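Local coordinates for protein endoglucanase (Clostridium thermocellum, PDB 2E4T) that probably cleaves internal beta-1,4-glucan linkages of cellulose and xyloglucan, through the glycoside hydrolase family 44 module described here, at residues Val202-Leu207 / Arg255-Tyr260; Leu109-Tyr114 / Ser182-Pro187; Gly352-Ile357 / Gly385-Thr390; Thr420-Glu425 / Ala436-Glu441. All coordinates share one frame; numbering follows the deposited sequence.

Contact 1 of 4, residues Val202-Leu207 / Arg255-Tyr260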
# COMPACT_ATOMS: atom_id res chain seq x y z
N VAL A 202 11.53 11.77 -16.68
CA VAL A 202 11.68 10.41 -17.14
C VAL A 202 10.86 10.13 -18.38
O VAL A 202 9.68 10.55 -18.52
CB VAL A 202 11.32 9.41 -16.02
CG1 VAL A 202 9.82 9.41 -15.70
CG2 VAL A 202 11.87 8.03 -16.31
N THR A 203 11.43 9.39 -19.33
CA THR A 203 10.69 8.94 -20.49
C THR A 203 10.03 7.59 -20.22
O THR A 203 10.51 6.78 -19.40
CB THR A 203 11.62 8.86 -21.74
OG1 THR A 203 12.62 7.89 -21.49
CG2 THR A 203 12.21 10.21 -22.09
N ALA A 204 8.94 7.35 -20.93
CA ALA A 204 8.33 6.03 -20.88
C ALA A 204 9.34 4.94 -21.31
O ALA A 204 9.41 3.87 -20.70
CB ALA A 204 7.08 6.01 -21.76
N LYS A 205 10.11 5.22 -22.36
CA LYS A 205 11.08 4.23 -22.83
C LYS A 205 12.14 3.94 -21.76
O LYS A 205 12.49 2.76 -21.55
CB LYS A 205 11.76 4.69 -24.12
CG LYS A 205 10.85 4.59 -25.33
CD LYS A 205 11.58 4.96 -26.63
CE LYS A 205 12.22 6.34 -26.68
NZ LYS A 205 11.24 7.45 -26.50
N GLU A 206 12.67 4.96 -21.09
CA GLU A 206 13.68 4.71 -20.08
C GLU A 206 13.06 3.88 -18.94
O GLU A 206 13.71 2.97 -18.41
CB GLU A 206 14.24 6.04 -19.52
CG GLU A 206 15.21 5.83 -18.36
CD GLU A 206 15.82 7.05 -17.70
OE1 GLU A 206 16.36 7.93 -18.39
OE2 GLU A 206 15.66 7.15 -16.47
N LEU A 207 11.84 4.26 -18.51
CA LEU A 207 11.27 3.53 -17.37
C LEU A 207 11.09 2.05 -17.71
O LEU A 207 11.40 1.18 -16.86
CB LEU A 207 9.95 4.20 -16.94
CG LEU A 207 9.34 3.59 -15.69
CD1 LEU A 207 10.30 3.58 -14.51
CD2 LEU A 207 8.09 4.39 -15.34
N ARG A 255 -4.88 3.95 -23.80
CA ARG A 255 -5.82 4.80 -23.12
C ARG A 255 -5.11 5.61 -22.00
O ARG A 255 -5.56 6.73 -21.66
CB ARG A 255 -6.97 3.93 -22.53
CG ARG A 255 -8.22 4.71 -22.14
CD ARG A 255 -9.34 3.77 -21.81
NE ARG A 255 -9.20 3.10 -20.49
CZ ARG A 255 -9.85 3.39 -19.37
NH1 ARG A 255 -10.68 4.44 -19.29
NH2 ARG A 255 -9.70 2.59 -18.32
N TRP A 256 -4.12 5.00 -21.37
CA TRP A 256 -3.34 5.63 -20.30
C TRP A 256 -2.03 4.89 -20.16
O TRP A 256 -1.87 3.74 -20.66
CB TRP A 256 -4.07 5.75 -18.97
CG TRP A 256 -4.62 4.53 -18.31
CD1 TRP A 256 -4.86 3.27 -18.84
CD2 TRP A 256 -5.12 4.48 -16.96
NE1 TRP A 256 -5.49 2.47 -17.90
CE2 TRP A 256 -5.64 3.18 -16.75
CE3 TRP A 256 -5.17 5.42 -15.93
CZ2 TRP A 256 -6.22 2.82 -15.54
CZ3 TRP A 256 -5.75 5.06 -14.74
CH2 TRP A 256 -6.27 3.77 -14.55
N PHE A 257 -1.09 5.51 -19.45
CA PHE A 257 0.23 4.94 -19.21
C PHE A 257 0.13 3.59 -18.50
O PHE A 257 0.95 2.69 -18.80
CB PHE A 257 1.14 5.92 -18.45
CG PHE A 257 2.46 5.31 -18.15
CD1 PHE A 257 3.44 5.19 -19.12
CD2 PHE A 257 2.71 4.81 -16.87
CE1 PHE A 257 4.64 4.53 -18.85
CE2 PHE A 257 3.91 4.15 -16.59
CZ PHE A 257 4.88 4.01 -17.58
N ILE A 258 -0.84 3.39 -17.60
CA ILE A 258 -0.97 2.07 -16.97
C ILE A 258 -1.01 0.96 -18.00
O ILE A 258 -0.36 -0.09 -17.85
CB ILE A 258 -2.30 2.05 -16.16
CG1 ILE A 258 -2.26 3.05 -14.98
CG2 ILE A 258 -2.64 0.64 -15.70
CD1 ILE A 258 -1.24 2.74 -13.91
N ASP A 259 -1.79 1.15 -19.10
CA ASP A 259 -1.89 0.09 -20.12
C ASP A 259 -0.58 -0.12 -20.84
O ASP A 259 -0.21 -1.27 -21.16
CB ASP A 259 -2.95 0.48 -21.15
CG ASP A 259 -4.38 0.41 -20.59
OD1 ASP A 259 -4.58 -0.24 -19.55
OD2 ASP A 259 -5.28 0.97 -21.27
N TYR A 260 0.12 0.98 -21.18
CA TYR A 260 1.44 0.88 -21.83
C TYR A 260 2.40 0.09 -20.93
O TYR A 260 3.13 -0.81 -21.39
CB TYR A 260 1.97 2.27 -22.10
CG TYR A 260 3.40 2.32 -22.61
CD1 TYR A 260 3.67 2.39 -23.98
CD2 TYR A 260 4.46 2.38 -21.73
CE1 TYR A 260 4.96 2.50 -24.45
CE2 TYR A 260 5.77 2.49 -22.19
CZ TYR A 260 6.01 2.56 -23.56
OH TYR A 260 7.32 2.73 -23.98
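Ala204 and Leu207 meet Phe257 and Tyr260 in a small apolar contact that illustrates how two neighbouring helices can be joined at their first turns. On each segment the touching residues are three apart, so one strip of each helix faces the other. The methyl of Ala204 lies between the two aromatic side chains, its CB 3.8 Å from Tyr260 CE2 and 4.1 Å from Phe257 CE1. Leu207 carries the strip onward, with CD2 coming to 3.9 Å from CZ at the tip of the Phe257 ring. Both rings are thrown forward because CG is anti to the backbone N, with chi1 of 177° in Phe257 and 173° in Tyr260.

The polar groups round this strip look to other partners. Tyr260 OH passes 4.0 Å from Ala204 CB but bonds to Glu250, while Lys205, whose CG comes to 4.2 Å from that hydroxyl, sends its amino group into a salt bridge with Asp246. The same aspartate also accepts from Ala204 N. Capping is a third kind of interaction: Thr203 OG1, at the N-cap, accepts from Glu206 N at 3.0 Å, giving a partner to a first-turn N-H that has no carbonyl of its own helix to bond to.

Within the TIM barrel, helices 204-221 and 257-272 belong to the outer layer, following strands 180-183 and 226-232. Leu207 also packs on Leu241, and Trp256 and Ile258 turn to helices 235-240 and 338-349, where both touch Tyr238 and Leu342.

Contact 2 of 4, residues Leu109-Tyr114 / Ser182-Pro187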
# COMPACT_ATOMS: atom_id res chain seq x y z
N LEU A 109 14.47 -1.06 -4.38
CA LEU A 109 15.76 -1.03 -5.06
C LEU A 109 15.85 0.26 -5.89
O LEU A 109 14.87 0.93 -6.19
CB LEU A 109 15.93 -2.27 -5.95
CG LEU A 109 15.83 -3.60 -5.19
CD1 LEU A 109 15.94 -4.75 -6.21
CD2 LEU A 109 16.91 -3.71 -4.12
N GLN A 110 17.12 0.59 -6.27
CA GLN A 110 17.44 1.91 -6.78
C GLN A 110 17.59 1.87 -8.31
O GLN A 110 18.43 1.14 -8.85
CB GLN A 110 18.76 2.35 -6.12
CG GLN A 110 18.60 2.63 -4.63
CD GLN A 110 18.23 1.42 -3.78
OE1 GLN A 110 18.89 0.37 -3.85
NE2 GLN A 110 17.17 1.57 -2.96
N ALA A 111 16.75 2.67 -8.99
CA ALA A 111 16.71 2.67 -10.43
C ALA A 111 16.89 4.04 -11.07
O ALA A 111 17.08 4.14 -12.28
CB ALA A 111 15.43 2.01 -10.98
N ALA A 112 16.80 5.13 -10.29
CA ALA A 112 16.89 6.47 -10.87
C ALA A 112 18.27 6.69 -11.52
O ALA A 112 18.37 7.51 -12.45
CB ALA A 112 16.60 7.54 -9.84
N GLY A 113 19.29 6.02 -11.04
CA GLY A 113 20.55 5.88 -11.76
C GLY A 113 21.79 5.99 -10.92
O GLY A 113 22.85 5.49 -11.33
N TYR A 114 21.68 6.64 -9.76
CA TYR A 114 22.84 6.91 -8.89
C TYR A 114 22.36 6.85 -7.43
O TYR A 114 21.16 7.08 -7.14
CB TYR A 114 23.40 8.31 -9.16
CG TYR A 114 23.98 8.45 -10.55
CD1 TYR A 114 25.34 8.21 -10.78
CD2 TYR A 114 23.18 8.79 -11.64
CE1 TYR A 114 25.86 8.30 -12.07
CE2 TYR A 114 23.68 8.85 -12.94
CZ TYR A 114 25.05 8.60 -13.12
OH TYR A 114 25.55 8.68 -14.41
N SER A 182 10.77 -3.35 -4.96
CA SER A 182 10.18 -2.30 -5.79
C SER A 182 11.21 -1.69 -6.72
O SER A 182 12.39 -1.50 -6.33
CB SER A 182 9.63 -1.20 -4.87
OG SER A 182 9.06 -0.09 -5.54
N ILE A 183 10.75 -1.34 -7.93
CA ILE A 183 11.57 -0.61 -8.90
C ILE A 183 11.54 0.90 -8.48
O ILE A 183 10.80 1.71 -9.01
CB ILE A 183 11.08 -0.83 -10.31
CG1 ILE A 183 11.01 -2.32 -10.66
CG2 ILE A 183 12.06 -0.16 -11.30
CD1 ILE A 183 10.21 -2.69 -11.82
N ASP A 184 12.35 1.22 -7.47
CA ASP A 184 12.46 2.62 -7.04
C ASP A 184 11.10 3.15 -6.55
O ASP A 184 10.28 2.37 -6.00
CB ASP A 184 13.16 3.46 -8.13
CG ASP A 184 13.96 4.63 -7.63
OD1 ASP A 184 13.32 5.61 -7.16
OD2 ASP A 184 15.22 4.59 -7.72
N ASN A 185 10.92 4.45 -6.69
CA ASN A 185 9.81 5.15 -6.07
C ASN A 185 9.49 6.37 -6.97
O ASN A 185 10.37 7.15 -7.27
CB ASN A 185 10.26 5.71 -4.69
CG ASN A 185 9.11 6.39 -3.97
OD1 ASN A 185 8.10 5.72 -3.61
ND2 ASN A 185 9.20 7.71 -3.81
N GLU A 186 8.22 6.49 -7.36
CA GLU A 186 7.70 7.71 -8.00
C GLU A 186 8.63 8.20 -9.11
O GLU A 186 9.10 9.35 -9.11
CB GLU A 186 7.40 8.81 -6.97
CG GLU A 186 6.34 8.31 -5.98
CD GLU A 186 5.81 9.36 -5.05
OE1 GLU A 186 6.35 10.50 -4.98
OE2 GLU A 186 4.82 9.03 -4.32
N PRO A 187 8.81 7.40 -10.16
CA PRO A 187 9.75 7.79 -11.23
C PRO A 187 9.34 9.06 -11.95
O PRO A 187 10.24 9.82 -12.40
CB PRO A 187 9.74 6.56 -12.17
CG PRO A 187 8.40 5.89 -11.88
CD PRO A 187 8.24 6.06 -10.38
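The carboxylate of Asp184 is the flat group that ties Ala111 and Ala112 to the end of a barrel strand. OD2 accepts two backbone N-H groups from different directions. Ala111 N, 2.8 Å from Asp184 OD2, meets its anti lone pair in a nearly straight bond of 170°. Ala112 N reaches Asp184 OD2 at 3.1 Å from above the carboxylate plane, 54° out of it. At the other oxygen, Asn185 N lies 2.7 Å from Asp184 OD1 on the anti side, and Thr49 and Trp190 also bond to OD1. With both oxygens gripped, rotation of the group is restricted. Ala111 CB packs 3.9 Å from Asp184 CB.

Behind the carboxylate the backbones pair in parallel. Leu109 N donates to Ser182 O at 2.9 Å, whereas the return bond from Asp184 N to Leu109 O is weak and bent, at 121°. The chain departs from the strand here through an inverse gamma turn centred on Ile183.

Strands 104-109 and 180-183 are adjacent in the eight-stranded barrel, and the contact lies at their C-terminal ends, the end at which TIM barrels place their active sites. Leu109 packs outward on helices 158-169 and 204-221.

Contact 3 of 4, residues Gly352-Ile357 / Gly385-Thr390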
# COMPACT_ATOMS: atom_id res chain seq x y z
N GLY A 352 -3.10 -11.79 -14.60
CA GLY A 352 -2.35 -12.48 -13.58
C GLY A 352 -1.45 -11.55 -12.75
O GLY A 352 -0.91 -11.96 -11.72
N THR A 353 -1.25 -10.32 -13.22
CA THR A 353 -0.52 -9.33 -12.44
C THR A 353 -1.36 -8.93 -11.22
O THR A 353 -2.58 -8.77 -11.33
CB THR A 353 -0.20 -8.12 -13.34
OG1 THR A 353 0.50 -8.58 -14.50
CG2 THR A 353 0.64 -7.07 -12.64
N LYS A 354 -0.68 -8.79 -10.08
CA LYS A 354 -1.35 -8.40 -8.86
C LYS A 354 -1.39 -6.85 -8.76
O LYS A 354 -0.76 -6.16 -9.58
CB LYS A 354 -0.58 -8.99 -7.65
CG LYS A 354 -0.55 -10.51 -7.66
CD LYS A 354 0.49 -11.13 -6.73
CE LYS A 354 0.52 -12.62 -6.77
NZ LYS A 354 1.19 -13.27 -5.66
N LEU A 355 -2.13 -6.33 -7.78
CA LEU A 355 -2.28 -4.88 -7.61
C LEU A 355 -1.92 -4.50 -6.17
O LEU A 355 -2.43 -5.13 -5.22
CB LEU A 355 -3.73 -4.47 -7.93
CG LEU A 355 -4.05 -2.99 -7.75
CD1 LEU A 355 -3.22 -2.11 -8.67
CD2 LEU A 355 -5.52 -2.73 -8.03
N ALA A 356 -1.07 -3.47 -6.01
CA ALA A 356 -0.73 -3.00 -4.67
C ALA A 356 -0.88 -1.48 -4.62
O ALA A 356 -0.54 -0.77 -5.57
CB ALA A 356 0.70 -3.40 -4.29
N ILE A 357 -1.33 -1.01 -3.45
CA ILE A 357 -1.44 0.43 -3.14
C ILE A 357 -0.40 0.68 -2.06
O ILE A 357 -0.64 0.46 -0.87
CB ILE A 357 -2.85 0.83 -2.70
CG1 ILE A 357 -3.94 0.23 -3.61
CG2 ILE A 357 -2.90 2.33 -2.59
CD1 ILE A 357 -3.88 0.63 -5.07
N GLY A 385 -9.83 -7.44 -4.21
CA GLY A 385 -8.70 -8.22 -4.66
C GLY A 385 -7.37 -7.53 -4.71
O GLY A 385 -6.45 -8.04 -5.39
N VAL A 386 -7.18 -6.45 -3.95
CA VAL A 386 -5.85 -5.88 -3.83
C VAL A 386 -4.95 -6.87 -3.11
O VAL A 386 -5.36 -7.56 -2.18
CB VAL A 386 -5.94 -4.52 -3.08
CG1 VAL A 386 -4.61 -3.96 -2.71
CG2 VAL A 386 -6.75 -3.53 -3.92
N TYR A 387 -3.68 -6.95 -3.57
CA TYR A 387 -2.73 -7.92 -3.04
C TYR A 387 -1.95 -7.42 -1.81
O TYR A 387 -1.70 -8.18 -0.86
CB TYR A 387 -1.72 -8.24 -4.16
CG TYR A 387 -0.62 -9.17 -3.75
CD1 TYR A 387 -0.88 -10.49 -3.36
CD2 TYR A 387 0.71 -8.74 -3.80
CE1 TYR A 387 0.16 -11.34 -3.00
CE2 TYR A 387 1.76 -9.63 -3.49
CZ TYR A 387 1.46 -10.93 -3.11
OH TYR A 387 2.45 -11.84 -2.80
N LEU A 388 -1.53 -6.16 -1.84
CA LEU A 388 -0.69 -5.62 -0.77
C LEU A 388 -1.05 -4.14 -0.68
O LEU A 388 -1.29 -3.48 -1.70
CB LEU A 388 0.80 -5.85 -1.08
CG LEU A 388 1.80 -5.29 -0.06
CD1 LEU A 388 3.03 -6.18 0.04
CD2 LEU A 388 2.23 -3.86 -0.37
N ALA A 389 -1.04 -3.61 0.56
CA ALA A 389 -1.21 -2.16 0.72
C ALA A 389 -0.45 -1.76 1.97
O ALA A 389 -0.37 -2.50 2.95
CB ALA A 389 -2.70 -1.79 0.80
N THR A 390 0.10 -0.53 1.89
CA THR A 390 0.90 0.00 2.99
C THR A 390 0.56 1.49 3.19
O THR A 390 0.87 2.33 2.34
CB THR A 390 2.44 -0.25 2.75
OG1 THR A 390 2.79 0.01 1.40
CG2 THR A 390 2.81 -1.68 3.03
O HOH W 1 -4.10 -8.22 -6.82
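Lys354 lies across Tyr387, the two side chains crossing obliquely. In one of two deposited conformers, Lys354 CD sits 3.5 Å from the Tyr387 ring centroid and only 2° off its normal, a CH-pi contact over the face. The lysine chain is extended beyond CG (chi3 -179°), which carries NZ along the ring to its phenol end. There Glu226 ties both groups together, with one oxygen in a salt bridge to Lys354 NZ and the other bonded to Tyr387 OH.

Beyond this pair the side chains alternate. Ala356 and Leu388 share the inner face, their CB atoms 4.0 Å apart, and Leu388 touches Tyr104 across the barrel. Ile357 and Ala389 share the outer face, where Ile357 CG1 also meets Val386 CG1 at 4.3 Å, and Phe381 of helix 368-384 covers all three. That helix links strands 354-360 and 388-391 in a beta-alpha-beta crossover, the unit repeated round a TIM barrel; the segments 354-357 and 388-390 run parallel, their axes 9° apart.

Three backbone bonds set the register. Tyr387 N donates to Leu355 O at 2.8 Å, Ile357 N to Leu388 O at 3.0 Å, and Thr390 N to Ile357 O. Ahead of the first of these bonds, a water accepts from Leu355 N at 2.9 Å and donates to Gly385 O.

Contact 4 of 4, residues Thr420-Glu425 / Ala436-Glu441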
# COMPACT_ATOMS: atom_id res chain seq x y z
N THR A 420 -11.31 -15.21 3.86
CA THR A 420 -12.11 -15.48 2.67
C THR A 420 -13.32 -14.53 2.71
O THR A 420 -14.18 -14.63 3.61
CB THR A 420 -12.57 -16.94 2.66
OG1 THR A 420 -11.40 -17.75 2.55
CG2 THR A 420 -13.50 -17.22 1.46
N SER A 421 -13.36 -13.60 1.75
CA SER A 421 -14.48 -12.71 1.60
C SER A 421 -15.73 -13.46 1.17
O SER A 421 -15.63 -14.40 0.34
CB SER A 421 -14.10 -11.70 0.50
OG SER A 421 -15.18 -10.82 0.18
N VAL A 422 -16.91 -13.09 1.71
CA VAL A 422 -18.16 -13.66 1.29
C VAL A 422 -19.15 -12.54 0.98
O VAL A 422 -18.99 -11.36 1.45
CB VAL A 422 -18.77 -14.65 2.30
CG1 VAL A 422 -17.77 -15.72 2.62
CG2 VAL A 422 -19.25 -13.95 3.57
N LYS A 423 -20.22 -12.88 0.26
CA LYS A 423 -21.18 -11.87 -0.17
C LYS A 423 -21.85 -11.18 1.03
O LYS A 423 -22.40 -11.85 1.93
CB LYS A 423 -22.27 -12.56 -1.03
CG LYS A 423 -23.28 -11.58 -1.60
CD LYS A 423 -24.24 -12.33 -2.57
CE LYS A 423 -25.19 -11.34 -3.28
NZ LYS A 423 -24.41 -10.34 -4.12
N CYS A 424 -21.86 -9.83 0.99
CA CYS A 424 -22.41 -9.05 2.10
C CYS A 424 -22.86 -7.72 1.50
O CYS A 424 -22.01 -6.92 1.07
CB CYS A 424 -21.34 -8.82 3.17
SG CYS A 424 -21.84 -7.78 4.53
N GLU A 425 -24.16 -7.51 1.42
CA GLU A 425 -24.74 -6.35 0.75
C GLU A 425 -25.44 -5.47 1.76
O GLU A 425 -26.13 -5.99 2.62
CB GLU A 425 -25.71 -6.81 -0.35
CG GLU A 425 -25.14 -7.81 -1.38
CD GLU A 425 -23.97 -7.30 -2.15
OE1 GLU A 425 -23.77 -6.07 -2.28
OE2 GLU A 425 -23.20 -8.15 -2.68
N ALA A 436 -17.90 -8.98 5.01
CA ALA A 436 -18.02 -10.23 5.73
C ALA A 436 -16.94 -11.22 5.22
O ALA A 436 -16.54 -11.17 4.06
CB ALA A 436 -19.40 -10.86 5.55
N SER A 437 -16.53 -12.09 6.15
CA SER A 437 -15.53 -13.07 5.79
C SER A 437 -15.68 -14.30 6.70
O SER A 437 -16.26 -14.28 7.79
CB SER A 437 -14.11 -12.51 5.96
OG SER A 437 -13.89 -12.13 7.32
N ILE A 438 -15.08 -15.38 6.19
CA ILE A 438 -14.93 -16.64 6.92
C ILE A 438 -13.45 -17.01 6.90
O ILE A 438 -12.61 -16.32 6.33
CB ILE A 438 -15.84 -17.74 6.32
CG1 ILE A 438 -15.41 -18.09 4.89
CG2 ILE A 438 -17.30 -17.31 6.44
CD1 ILE A 438 -16.24 -19.23 4.26
N VAL A 439 -13.11 -18.16 7.53
CA VAL A 439 -11.75 -18.62 7.62
C VAL A 439 -11.59 -19.82 6.69
O VAL A 439 -12.23 -20.86 6.89
CB VAL A 439 -11.38 -19.00 9.04
CG1 VAL A 439 -9.93 -19.49 9.13
CG2 VAL A 439 -11.63 -17.80 9.99
N GLY A 440 -10.76 -19.67 5.66
CA GLY A 440 -10.59 -20.76 4.71
C GLY A 440 -11.89 -21.03 3.99
O GLY A 440 -12.48 -20.11 3.40
N GLU A 441 -12.30 -22.29 4.05
CA GLU A 441 -13.54 -22.70 3.43
C GLU A 441 -14.67 -22.92 4.46
O GLU A 441 -15.73 -23.49 4.11
CB GLU A 441 -13.35 -24.02 2.62
CG GLU A 441 -12.00 -24.11 1.94
CD GLU A 441 -11.63 -22.98 0.99
OE1 GLU A 441 -12.51 -22.40 0.33
OE2 GLU A 441 -10.40 -22.71 0.85
O HOH W 2 -15.14 -8.93 2.00
O HOH W 3 -17.90 -8.87 2.08
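Val422 and Ile438 form the middle of an apolar row, their side chains crossing at about a right angle with Val422 CG1 4.0 Å from Ile438 CG1. The other branch of the valine, CG2, packs 3.7 Å from Ala436 CB. That methyl is gripped from a second side by Cys424, whose CB also comes within 3.7 Å of it. Ile438 has its CG1 in the crowded position between backbone N and carbonyl carbon (chi1 65°), which places this atom alongside Thr420 CB as well.

Outward from the row, backbone bonds hold the chains. Thr420 and Ile438 are an antiparallel hydrogen-bonded pair: Ile438 N lies 2.8 Å from Thr420 O, and Thr420 N returns a bond to Ile438 O. Ser421 and Ser437, the next pair, are non-hydrogen-bonded, and their side chains occupy the face away from Val422 and Ile438.

The polar edge differs at the two ends. At one, Thr420 OG1 donates to Gly440 O at 2.7 Å, catching the chain as it leaves the strand with positive phi at Gly440; Asp419 holds Gly440 N. Toward the other end two waters link the chains. One lies 2.6 Å from Ser421 OG and reaches Ala436 O weakly, and a second accepts from Ala436 N at 2.9 Å while lying close to Val422 O.

Flanked by strands 8-22 and 442-452, strands 420-426 and 432-439 form a twisted beta hairpin within the mixed sheet of the beta domain that accompanies the barrel; the axes of 420-425 and 436-439 make 137° between their N-to-C directions, well short of antiparallel.

All four contacts are largely buried, yet their chemistry follows their place in the fold. Contacts 2 and 3 hold neighbouring strands of the same parallel barrel sheet, about 19 Å apart between centres: one relies on a carboxylate at strand ends, the other on regular pairing and a lysine-tyrosine CH-pi contact. Contact 1 belongs to the outer helical layer and relies on apolar packing; it touches contact 2 directly, where Val202 and Leu207 lean on Pro187. Contact 4 stands apart in the beta domain, its centre about 38 Å from that of contact 2 and on the opposite side of the chain's centre, and combines antiparallel bonds with an apolar row and bridging water.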